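Local structure of CT398 (Chlamydia trachomatis, 4ILO) at residues Lys52-Met56 against Gln121-Glu125; Leu41-Arg46 against Ser134-Glu139; Leu17-Met21 against Leu163-Arg167; Leu24-Lys28 against Ile156-Gly160. The protein is of unknown function but, combining a long coiled-coil hairpin with a C4-type zinc ribbon, may bind DNA or RNA. One frame throughout, in Å; residues are numbered along the deposited sequence.

Interaction 1 (Lys52-Met56 against Gln121-Glu125); sequences KEQEM and QAGSE
Both Lys52-Met56 and Gln121-Glu125 are single turns within longer alpha helices, running nearly antiparallel at 158° (signed crossing -158°) with axes 10.4 Å apart at closest approach. The register sets Met56 against Gln121, their CA atoms 6.5 Å apart. Met56 has the largest share of the contact, with Ser124 next. Its CA-CB bond points sideways, but an all-m rotamer of Met56 (chi1 -66°, chi2 -51°, chi3 -80°) swings the flexible thioether across the gap, putting SD 3.4 Å from Ser124 CB and CE 3.6 Å from Gln121 CG and 3.7 Å from Glu125 OE1. Ser124, chi1 m and pointing toward the partner, is small enough to leave room for that sulfur. Its OG lies 3.1 Å from Glu55 OE2, extended by the t,t rotamer of Glu55; the stronger polar partner of this hydroxyl is the Lys120 carbonyl. Lys52 (chi1 -142°, between wells, then p,t,t) lays its methylenes along the interface, CG 4.0 Å from Ser124 O, while NZ makes a long salt bridge of 3.7 Å with Glu55 OE1. A water joins Met56 O (2.6 Å) to Gln121 NE2 (2.9 Å). This small, partly polar contact is part of the antiparallel coiled-coil hairpin. Along it, Lys52 and Met56 of helix 2-86 also rest on Leu128 of helix 90-171, and Gln121 reaches back to Leu59 and Ile63.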
loop_
_atom_site.group_PDB
_atom_site.type_symbol
_atom_site.label_atom_id
_atom_site.label_comp_id
_atom_site.label_asym_id
_atom_site.label_seq_id
_atom_site.Cartn_x
_atom_site.Cartn_y
_atom_site.Cartn_z
ATOM N N LYS A 52 16.094 10.196 -9.898
ATOM C CA LYS A 52 16.898 10.253 -11.110
ATOM C C LYS A 52 16.833 11.636 -11.737
ATOM O O LYS A 52 17.853 12.171 -12.200
ATOM C CB LYS A 52 16.467 9.181 -12.107
ATOM C CG LYS A 52 17.630 8.583 -12.828
ATOM C CD LYS A 52 18.360 7.765 -11.801
ATOM C CE LYS A 52 19.605 7.216 -12.315
ATOM N NZ LYS A 52 20.173 6.397 -11.234
ATOM N N GLU A 53 15.660 12.251 -11.726
ATOM C CA GLU A 53 15.553 13.605 -12.260
ATOM C C GLU A 53 16.428 14.584 -11.475
ATOM O O GLU A 53 17.148 15.396 -12.069
ATOM C CB GLU A 53 14.086 14.025 -12.291
ATOM C CG GLU A 53 13.319 13.264 -13.373
ATOM C CD GLU A 53 11.842 13.695 -13.504
ATOM O OE1 GLU A 53 11.298 14.272 -12.543
ATOM O OE2 GLU A 53 11.233 13.463 -14.581
ATOM N N GLN A 54 16.436 14.484 -10.143
ATOM C CA GLN A 54 17.244 15.427 -9.361
ATOM C C GLN A 54 18.726 15.214 -9.606
ATOM O O GLN A 54 19.511 16.168 -9.585
ATOM C CB GLN A 54 16.941 15.296 -7.871
ATOM C CG GLN A 54 15.462 15.576 -7.555
ATOM C CD GLN A 54 15.147 15.455 -6.080
ATOM O OE1 GLN A 54 16.064 15.311 -5.255
ATOM N NE2 GLN A 54 13.840 15.508 -5.731
ATOM N N GLU A 55 19.121 13.958 -9.780
ATOM C CA GLU A 55 20.498 13.630 -10.102
ATOM C C GLU A 55 20.877 14.179 -11.475
ATOM O O GLU A 55 21.981 14.699 -11.648
ATOM C CB GLU A 55 20.653 12.113 -9.995
ATOM C CG GLU A 55 21.821 11.473 -10.671
ATOM C CD GLU A 55 21.823 9.955 -10.461
ATOM O OE1 GLU A 55 21.148 9.463 -9.498
ATOM O OE2 GLU A 55 22.503 9.274 -11.263
ATOM N N MET A 56 19.954 14.123 -12.444
ATOM C CA MET A 56 20.219 14.667 -13.767
ATOM C C MET A 56 20.354 16.163 -13.703
ATOM O O MET A 56 21.101 16.751 -14.493
ATOM C CB MET A 56 19.077 14.396 -14.750
ATOM C CG MET A 56 18.837 12.920 -15.128
ATOM S SD MET A 56 20.328 12.105 -15.644
ATOM C CE MET A 56 20.424 12.710 -17.313
ATOM N N GLN A 121 25.939 11.225 -17.092
ATOM C CA GLN A 121 24.676 11.759 -17.557
ATOM C C GLN A 121 24.084 10.881 -18.661
ATOM O O GLN A 121 22.866 10.633 -18.678
ATOM C CB GLN A 121 24.850 13.208 -18.001
ATOM C CG GLN A 121 23.598 13.826 -18.698
ATOM C CD GLN A 121 23.943 15.108 -19.460
ATOM O OE1 GLN A 121 24.714 15.090 -20.440
ATOM N NE2 GLN A 121 23.390 16.229 -19.003
ATOM N N ALA A 122 24.926 10.368 -19.566
ATOM C CA ALA A 122 24.415 9.521 -20.651
ATOM C C ALA A 122 23.790 8.236 -20.108
ATOM O O ALA A 122 22.702 7.841 -20.530
ATOM C CB ALA A 122 25.493 9.200 -21.687
ATOM N N GLY A 123 24.465 7.574 -19.167
ATOM C CA GLY A 123 23.926 6.350 -18.596
ATOM C C GLY A 123 22.714 6.597 -17.714
ATOM O O GLY A 123 21.773 5.801 -17.703
ATOM N N SER A 124 22.717 7.707 -16.968
ATOM C CA SER A 124 21.572 8.043 -16.132
ATOM C C SER A 124 20.352 8.445 -16.955
ATOM O O SER A 124 19.213 8.195 -16.534
ATOM C CB SER A 124 21.942 9.142 -15.160
ATOM O OG SER A 124 22.889 8.602 -14.255
ATOM N N GLU A 125 20.559 9.113 -18.100
ATOM C CA GLU A 125 19.465 9.361 -19.026
ATOM C C GLU A 125 18.868 8.039 -19.530
ATOM O O GLU A 125 17.638 7.884 -19.606
ATOM C CB GLU A 125 19.977 10.228 -20.187
ATOM C CG GLU A 125 18.978 10.488 -21.311
ATOM C CD GLU A 125 17.810 11.389 -20.907
ATOM O OE1 GLU A 125 17.919 12.155 -19.921
ATOM O OE2 GLU A 125 16.754 11.322 -21.584
HETATM O O HOH W 1 21.328 16.249 -17.014
#

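Interaction 2 (Leu41-Arg46 against Ser134-Glu139); sequences LKTDIR and SLSSTE
Two alpha-helical segments, Leu41-Arg46 and Ser134-Glu139, lie side by side in opposite directions, 167° between their axes and 9.8 Å apart at closest approach. Ile45 faces Leu135 with CA atoms 6.0 Å apart, which fixes the register. Van der Waals contacts form the middle of the interface. Ile45 (m,t) points toward the partner, placing CG2 3.7 Å from Leu135 CB and CD1 3.6 Å from the hydroxyl oxygen Thr138 OG1; a branched aliphatic side chain is well shaped to fill this buried spot. Leu135 starts out sideways from CA to CB, but its t,p rotamer carries the methyls to the partner, CD2 meeting Arg46 CG at 3.6 Å. One turn along, Leu41 CD2 touches Thr138 CG2 at 3.7 Å, and Lys42 CD passes Glu139 CG at 3.7 Å. The ionic contact lies at the edge: Arg46 (m,t,t) extends far enough for NH2 to donate to Glu139 OE1 at 2.8 Å, with an N-H...O angle of 160°, giving a salt bridge at the edge of the guanidinium. Within its own helix, Thr138 (chi1 m) turns OG1 back to Ser134 O at 2.8 Å, so the hydroxyl is satisfied while its methyl faces across. An apolar seam flanked by an interhelical ion pair is characteristic of coiled coils. Here it joins helix 2-86 to helix 90-171 near the middle of the hairpin, where Lys42 NZ adds a second bridge, to Glu146.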
loop_
_atom_site.group_PDB
_atom_site.type_symbol
_atom_site.label_atom_id
_atom_site.label_comp_id
_atom_site.label_asym_id
_atom_site.label_seq_id
_atom_site.Cartn_x
_atom_site.Cartn_y
_atom_site.Cartn_z
ATOM N N LEU A 41 3.165 0.116 -5.728
ATOM C CA LEU A 41 4.093 -0.247 -6.781
ATOM C C LEU A 41 4.356 0.950 -7.687
ATOM O O LEU A 41 5.503 1.190 -8.100
ATOM C CB LEU A 41 3.565 -1.460 -7.558
ATOM C CG LEU A 41 4.445 -1.990 -8.706
ATOM C CD1 LEU A 41 5.588 -2.847 -8.202
ATOM C CD2 LEU A 41 3.611 -2.801 -9.690
ATOM N N LYS A 42 3.312 1.740 -7.977
ATOM C CA LYS A 42 3.503 2.951 -8.772
ATOM C C LYS A 42 4.284 3.987 -7.989
ATOM O O LYS A 42 5.162 4.651 -8.540
ATOM C CB LYS A 42 2.175 3.565 -9.199
ATOM C CG LYS A 42 1.319 2.649 -10.085
ATOM C CD LYS A 42 0.113 3.359 -10.696
ATOM C CE LYS A 42 -1.077 3.446 -9.740
ATOM N NZ LYS A 42 -2.286 3.862 -10.510
ATOM N N THR A 43 3.970 4.160 -6.707
ATOM C CA THR A 43 4.632 5.221 -5.978
ATOM C C THR A 43 6.121 4.945 -5.860
ATOM O O THR A 43 6.936 5.875 -5.912
ATOM C CB THR A 43 3.972 5.401 -4.623
ATOM O OG1 THR A 43 2.667 5.952 -4.835
ATOM C CG2 THR A 43 4.809 6.342 -3.754
ATOM N N ASP A 44 6.495 3.673 -5.751
ATOM C CA ASP A 44 7.903 3.330 -5.731
ATOM C C ASP A 44 8.578 3.704 -7.046
ATOM O O ASP A 44 9.732 4.170 -7.062
ATOM C CB ASP A 44 8.068 1.843 -5.452
ATOM C CG ASP A 44 9.522 1.441 -5.388
ATOM O OD1 ASP A 44 10.196 1.897 -4.442
ATOM O OD2 ASP A 44 9.998 0.692 -6.280
ATOM N N ILE A 45 7.894 3.502 -8.168
ATOM C CA ILE A 45 8.543 3.821 -9.436
ATOM C C ILE A 45 8.647 5.331 -9.604
ATOM O O ILE A 45 9.625 5.835 -10.152
ATOM C CB ILE A 45 7.853 3.155 -10.633
ATOM C CG1 ILE A 45 7.882 1.640 -10.506
ATOM C CG2 ILE A 45 8.571 3.530 -11.899
ATOM C CD1 ILE A 45 6.927 0.958 -11.463
ATOM N N ARG A 46 7.638 6.073 -9.147
ATOM C CA ARG A 46 7.699 7.529 -9.236
ATOM C C ARG A 46 8.848 8.074 -8.415
ATOM O O ARG A 46 9.511 9.039 -8.826
ATOM C CB ARG A 46 6.370 8.141 -8.770
ATOM C CG ARG A 46 5.288 8.148 -9.845
ATOM C CD ARG A 46 3.858 8.316 -9.247
ATOM N NE ARG A 46 2.813 7.872 -10.181
ATOM C CZ ARG A 46 1.584 7.471 -9.827
ATOM N NH1 ARG A 46 1.206 7.454 -8.545
ATOM N NH2 ARG A 46 0.713 7.092 -10.765
ATOM N N SER A 134 8.742 2.048 -17.579
ATOM C CA SER A 134 8.229 1.082 -16.618
ATOM C C SER A 134 7.050 1.663 -15.832
ATOM O O SER A 134 6.054 0.966 -15.577
ATOM C CB SER A 134 9.369 0.619 -15.713
ATOM O OG SER A 134 8.886 0.101 -14.512
ATOM N N LEU A 135 7.116 2.957 -15.502
ATOM C CA LEU A 135 5.985 3.638 -14.885
ATOM C C LEU A 135 4.767 3.650 -15.811
ATOM O O LEU A 135 3.626 3.426 -15.370
ATOM C CB LEU A 135 6.389 5.063 -14.500
ATOM C CG LEU A 135 5.310 5.905 -13.816
ATOM C CD1 LEU A 135 4.675 5.135 -12.683
ATOM C CD2 LEU A 135 5.900 7.199 -13.300
ATOM N N SER A 136 4.978 3.909 -17.092
ATOM C CA SER A 136 3.846 3.970 -18.005
ATOM C C SER A 136 3.267 2.577 -18.221
ATOM O O SER A 136 2.044 2.408 -18.222
ATOM C CB SER A 136 4.263 4.690 -19.300
ATOM O OG SER A 136 3.253 4.777 -20.296
ATOM N N SER A 137 4.127 1.547 -18.315
ATOM C CA SER A 137 3.619 0.186 -18.505
ATOM C C SER A 137 2.868 -0.309 -17.276
ATOM O O SER A 137 1.846 -0.985 -17.394
ATOM C CB SER A 137 4.755 -0.776 -18.839
ATOM O OG SER A 137 5.290 -0.473 -20.113
ATOM N N THR A 138 3.366 0.007 -16.088
ATOM C CA THR A 138 2.695 -0.421 -14.871
ATOM C C THR A 138 1.315 0.227 -14.767
ATOM O O THR A 138 0.308 -0.464 -14.573
ATOM C CB THR A 138 3.580 -0.063 -13.673
ATOM O OG1 THR A 138 4.829 -0.770 -13.765
ATOM C CG2 THR A 138 2.900 -0.399 -12.348
ATOM N N GLU A 139 1.246 1.555 -14.930
ATOM C CA GLU A 139 -0.040 2.250 -14.969
ATOM C C GLU A 139 -0.970 1.632 -16.006
ATOM O O GLU A 139 -2.136 1.342 -15.727
ATOM C CB GLU A 139 0.175 3.731 -15.278
ATOM C CG GLU A 139 0.887 4.488 -14.160
ATOM C CD GLU A 139 1.032 5.988 -14.450
ATOM O OE1 GLU A 139 0.943 6.782 -13.488
ATOM O OE2 GLU A 139 1.239 6.372 -15.631
#

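Interaction 3 (Leu17-Met21 against Leu163-Arg167); sequences LDIKM and LLSQR
Helical turns Leu17-Met21 and Leu163-Arg167 pack antiparallel at 157° (signed crossing -157°), axes 10.1 Å apart, with Leu17 and Leu163 in register at 6.2 Å between CA atoms. Leu163 (m,t) is the main bump: it fits a hollow walled by Leu17, Lys20, Met21 and Leu24, with CD2 3.5 Å from Leu17 CD2, CD1 3.9 Å from Lys20 CB and CB 3.9 Å from Met21 CG. Leu17 (m,t) returns the fit between Leu163, Gln166 and Arg167, its CD1 lying 3.6 Å from Arg167 N. This interlocking is knobs-into-holes packing, the signature of the coiled coil that builds the hairpin. Leucine suits both knobs, being compact and apolar. The longer Met21 (m,t,m) bends around to bring SD 4.1 Å from Leu164 CD1 and CE 3.0 Å from Arg167 NH1. Beside Met21, Arg167 (t,t, chi3 107°) curves back so that NH1 makes a weak, 3.4 Å salt bridge to Asp18 OD1, while Asp18 OD2 is hydrogen-bonded to Tyr182 of helix 176-189.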
loop_
_atom_site.group_PDB
_atom_site.type_symbol
_atom_site.label_atom_id
_atom_site.label_comp_id
_atom_site.label_asym_id
_atom_site.label_seq_id
_atom_site.Cartn_x
_atom_site.Cartn_y
_atom_site.Cartn_z
ATOM N N LEU A 17 -27.859 -11.996 8.501
ATOM C CA LEU A 17 -27.441 -10.700 7.981
ATOM C C LEU A 17 -26.069 -10.319 8.520
ATOM O O LEU A 17 -25.178 -9.919 7.756
ATOM C CB LEU A 17 -28.483 -9.635 8.313
ATOM C CG LEU A 17 -29.871 -9.920 7.740
ATOM C CD1 LEU A 17 -30.905 -8.891 8.238
ATOM C CD2 LEU A 17 -29.843 -9.997 6.206
ATOM N N ASP A 18 -25.866 -10.482 9.829
ATOM C CA ASP A 18 -24.573 -10.153 10.413
ATOM C C ASP A 18 -23.429 -10.974 9.801
ATOM O O ASP A 18 -22.327 -10.444 9.583
ATOM C CB ASP A 18 -24.634 -10.262 11.928
ATOM C CG ASP A 18 -25.378 -9.090 12.550
ATOM O OD1 ASP A 18 -25.252 -7.990 11.979
ATOM O OD2 ASP A 18 -26.089 -9.255 13.581
ATOM N N ILE A 19 -23.654 -12.262 9.517
ATOM C CA ILE A 19 -22.580 -13.072 8.940
ATOM C C ILE A 19 -22.174 -12.521 7.574
ATOM O O ILE A 19 -20.979 -12.341 7.275
ATOM C CB ILE A 19 -23.001 -14.551 8.848
ATOM C CG1 ILE A 19 -23.197 -15.146 10.249
ATOM C CG2 ILE A 19 -21.942 -15.358 8.005
ATOM C CD1 ILE A 19 -22.016 -15.078 11.149
ATOM N N LYS A 20 -23.166 -12.255 6.722
ATOM C CA LYS A 20 -22.884 -11.660 5.418
ATOM C C LYS A 20 -22.123 -10.353 5.576
ATOM O O LYS A 20 -21.121 -10.118 4.886
ATOM C CB LYS A 20 -24.186 -11.422 4.661
ATOM C CG LYS A 20 -24.894 -12.688 4.245
ATOM C CD LYS A 20 -25.996 -12.367 3.258
ATOM C CE LYS A 20 -27.121 -13.382 3.302
ATOM N NZ LYS A 20 -28.281 -12.903 2.490
ATOM N N MET A 21 -22.579 -9.492 6.496
ATOM C CA MET A 21 -21.938 -8.195 6.659
ATOM C C MET A 21 -20.496 -8.352 7.106
ATOM O O MET A 21 -19.640 -7.571 6.694
ATOM C CB MET A 21 -22.721 -7.308 7.628
ATOM C CG MET A 21 -23.862 -6.546 6.928
ATOM S SD MET A 21 -24.478 -5.088 7.813
ATOM C CE MET A 21 -24.579 -5.682 9.504
ATOM N N LEU A 163 -28.229 -4.577 3.646
ATOM C CA LEU A 163 -28.291 -5.526 4.753
ATOM C C LEU A 163 -28.391 -4.809 6.089
ATOM O O LEU A 163 -28.962 -5.358 7.042
ATOM C CB LEU A 163 -27.078 -6.453 4.738
ATOM C CG LEU A 163 -26.963 -7.383 3.527
ATOM C CD1 LEU A 163 -25.561 -7.979 3.410
ATOM C CD2 LEU A 163 -28.008 -8.477 3.595
ATOM N N LEU A 164 -27.850 -3.588 6.180
ATOM C CA LEU A 164 -28.017 -2.794 7.395
ATOM C C LEU A 164 -29.487 -2.437 7.622
ATOM O O LEU A 164 -30.034 -2.653 8.714
ATOM C CB LEU A 164 -27.171 -1.533 7.302
ATOM C CG LEU A 164 -26.702 -0.920 8.618
ATOM C CD1 LEU A 164 -26.442 -1.978 9.682
ATOM C CD2 LEU A 164 -25.439 -0.153 8.342
ATOM N N SER A 165 -30.147 -1.895 6.595
ATOM C CA SER A 165 -31.536 -1.487 6.751
ATOM C C SER A 165 -32.424 -2.685 7.060
ATOM O O SER A 165 -33.384 -2.571 7.832
ATOM C CB SER A 165 -32.018 -0.780 5.485
ATOM O OG SER A 165 -32.323 -1.711 4.460
ATOM N N GLN A 166 -32.134 -3.835 6.448
ATOM C CA GLN A 166 -32.849 -5.058 6.791
ATOM C C GLN A 166 -32.612 -5.431 8.245
ATOM O O GLN A 166 -33.555 -5.789 8.966
ATOM C CB GLN A 166 -32.400 -6.204 5.892
ATOM C CG GLN A 166 -32.838 -6.100 4.455
ATOM C CD GLN A 166 -32.099 -7.095 3.582
ATOM O OE1 GLN A 166 -32.102 -8.306 3.851
ATOM N NE2 GLN A 166 -31.434 -6.590 2.549
ATOM N N ARG A 167 -31.349 -5.366 8.692
ATOM C CA ARG A 167 -31.047 -5.689 10.083
ATOM C C ARG A 167 -31.851 -4.803 11.018
ATOM O O ARG A 167 -32.368 -5.267 12.041
ATOM C CB ARG A 167 -29.548 -5.549 10.377
ATOM C CG ARG A 167 -29.192 -5.801 11.837
ATOM C CD ARG A 167 -27.694 -5.782 12.140
ATOM N NE ARG A 167 -27.304 -4.574 12.870
ATOM C CZ ARG A 167 -26.062 -4.066 12.914
ATOM N NH1 ARG A 167 -25.045 -4.660 12.284
ATOM N NH2 ARG A 167 -25.825 -2.946 13.598
#

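Interaction 4 (Leu24-Lys28 against Ile156-Gly160); sequences LMRVK and INEEG
The backbones of Leu24-Lys28 and Ile156-Gly160 are regular alpha helix, each closing an i to i+4 bond inside its segment: Lys28 N to Leu24 O at 2.9 Å and Gly160 N to Ile156 O at 2.8 Å. They run antiparallel at 164° (signed crossing -164°), axes 10.3 Å apart, and Leu24 is in register with Ile156, CA atoms 6.4 Å apart. Leu24 (m,t) reaches toward the partner, its CB 4.0 Å from Ile156 CG2 and its CD1 4.2 Å from Glu159 CG and 3.9 Å from Gly160 N. Gly160 presents bare backbone to that methyl, although there is room for a beta carbon. Ile156 (m,t) answers with CD1 3.9 Å from Val27 CG1 and from Lys28 N; its beta branch spreads CG2 over Leu24 CB while CD1 reaches Val27, and both lie against Lys28. At the edge of the contact, Lys28 is fully extended (all t), which carries NZ to Asn157 OD1 for a short hydrogen bond of 2.6 Å. Asn157 points its CA-CB bond away, and its m rotamer with chi2 -22° brings the amide oxygen round to meet the ammonium group. A long aliphatic stem with a charged tip suits Lys28, which can flank the apolar side chains and still end in polar surroundings. With Leu24 seated among Ile156, Glu159, Gly160 and Leu163, the contact has the knobs-into-holes packing typical of an antiparallel coiled-coil hairpin.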
loop_
_atom_site.group_PDB
_atom_site.type_symbol
_atom_site.label_atom_id
_atom_site.label_comp_id
_atom_site.label_asym_id
_atom_site.label_seq_id
_atom_site.Cartn_x
_atom_site.Cartn_y
_atom_site.Cartn_z
ATOM N N LEU A 24 -18.712 -9.346 3.902
ATOM C CA LEU A 24 -18.526 -8.178 3.045
ATOM C C LEU A 24 -17.385 -7.293 3.534
ATOM O O LEU A 24 -16.596 -6.791 2.724
ATOM C CB LEU A 24 -19.804 -7.349 2.948
ATOM C CG LEU A 24 -21.043 -7.993 2.322
ATOM C CD1 LEU A 24 -22.221 -7.021 2.371
ATOM C CD2 LEU A 24 -20.760 -8.423 0.893
ATOM N N MET A 25 -17.293 -7.063 4.853
ATOM C CA MET A 25 -16.286 -6.135 5.349
ATOM C C MET A 25 -14.890 -6.704 5.152
ATOM O O MET A 25 -13.933 -5.953 4.911
ATOM C CB MET A 25 -16.495 -5.830 6.831
ATOM C CG MET A 25 -17.826 -5.209 7.224
ATOM S SD MET A 25 -18.081 -5.301 9.034
ATOM C CE MET A 25 -17.736 -3.591 9.426
ATOM N N ARG A 26 -14.763 -8.029 5.248
ATOM C CA ARG A 26 -13.471 -8.666 5.046
ATOM C C ARG A 26 -13.045 -8.580 3.584
ATOM O O ARG A 26 -11.875 -8.311 3.287
ATOM C CB ARG A 26 -13.540 -10.118 5.525
ATOM C CG ARG A 26 -12.293 -10.961 5.215
ATOM C CD ARG A 26 -12.510 -12.426 5.576
ATOM N NE ARG A 26 -13.630 -13.026 4.836
ATOM C CZ ARG A 26 -13.535 -13.537 3.608
ATOM N NH1 ARG A 26 -12.367 -13.521 2.969
ATOM N NH2 ARG A 26 -14.611 -14.059 3.013
ATOM N N VAL A 27 -13.978 -8.816 2.658
ATOM C CA VAL A 27 -13.642 -8.738 1.238
ATOM C C VAL A 27 -13.325 -7.304 0.832
ATOM O O VAL A 27 -12.420 -7.064 0.030
ATOM C CB VAL A 27 -14.781 -9.334 0.407
ATOM C CG1 VAL A 27 -14.529 -9.155 -1.060
ATOM C CG2 VAL A 27 -14.945 -10.809 0.778
ATOM N N LYS A 28 -14.079 -6.331 1.344
ATOM C CA LYS A 28 -13.729 -4.927 1.133
ATOM C C LYS A 28 -12.295 -4.651 1.573
ATOM O O LYS A 28 -11.476 -4.154 0.793
ATOM C CB LYS A 28 -14.685 -4.032 1.908
ATOM C CG LYS A 28 -14.606 -2.570 1.588
ATOM C CD LYS A 28 -15.646 -1.804 2.389
ATOM C CE LYS A 28 -15.448 -0.303 2.281
ATOM N NZ LYS A 28 -16.596 0.438 2.838
ATOM N N ILE A 156 -20.053 -3.658 -3.004
ATOM C CA ILE A 156 -20.062 -4.138 -1.626
ATOM C C ILE A 156 -20.716 -3.107 -0.716
ATOM O O ILE A 156 -21.574 -3.436 0.122
ATOM C CB ILE A 156 -18.638 -4.445 -1.142
ATOM C CG1 ILE A 156 -18.140 -5.779 -1.685
ATOM C CG2 ILE A 156 -18.625 -4.470 0.381
ATOM C CD1 ILE A 156 -16.613 -5.929 -1.592
ATOM N N ASN A 157 -20.291 -1.848 -0.841
ATOM C CA ASN A 157 -20.849 -0.802 0.001
ATOM C C ASN A 157 -22.364 -0.766 -0.138
ATOM O O ASN A 157 -23.093 -0.745 0.863
ATOM C CB ASN A 157 -20.231 0.550 -0.353
ATOM C CG ASN A 157 -18.755 0.650 0.032
ATOM O OD1 ASN A 157 -18.258 -0.074 0.907
ATOM N ND2 ASN A 157 -18.048 1.558 -0.629
ATOM N N GLU A 158 -22.857 -0.810 -1.379
ATOM C CA GLU A 158 -24.295 -0.681 -1.605
ATOM C C GLU A 158 -25.057 -1.916 -1.130
ATOM O O GLU A 158 -26.200 -1.799 -0.666
ATOM C CB GLU A 158 -24.550 -0.369 -3.079
ATOM C CG GLU A 158 -25.885 -0.839 -3.625
ATOM C CD GLU A 158 -26.291 -0.058 -4.865
ATOM O OE1 GLU A 158 -25.412 0.611 -5.453
ATOM O OE2 GLU A 158 -27.481 -0.101 -5.246
ATOM N N GLU A 159 -24.446 -3.102 -1.220
ATOM C CA GLU A 159 -25.072 -4.293 -0.662
ATOM C C GLU A 159 -25.068 -4.235 0.860
ATOM O O GLU A 159 -26.055 -4.630 1.513
ATOM C CB GLU A 159 -24.372 -5.562 -1.159
ATOM C CG GLU A 159 -25.077 -6.855 -0.722
ATOM C CD GLU A 159 -24.409 -8.140 -1.222
ATOM O OE1 GLU A 159 -23.610 -8.093 -2.195
ATOM O OE2 GLU A 159 -24.704 -9.209 -0.628
ATOM N N GLY A 160 -23.974 -3.721 1.437
ATOM C CA GLY A 160 -23.916 -3.529 2.884
ATOM C C GLY A 160 -24.974 -2.560 3.388
ATOM O O GLY A 160 -25.562 -2.764 4.457
#

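How the interactions relate
From the N terminus, helix 2-86 meets the first halves of the contacts in the order interaction 3, 4, 2, 1; after the turn between residues 86 and 90, helix 90-171 supplies the partners in reverse. The loops they close are therefore concentric: interaction 1 within 2, 2 within 4, and 4 within 3, with none crossing. All four zip the same two helices into one long hairpin. Interactions 3 and 4 are neighbours, centres 10 Å apart, and form continuous packing through Leu163 CD1 and Leu24 CD1 at 3.6 Å. The centres of interactions 2 and 4 are 29 Å apart. Those of interactions 1 and 2 are 18 Å apart, and neither pair touches.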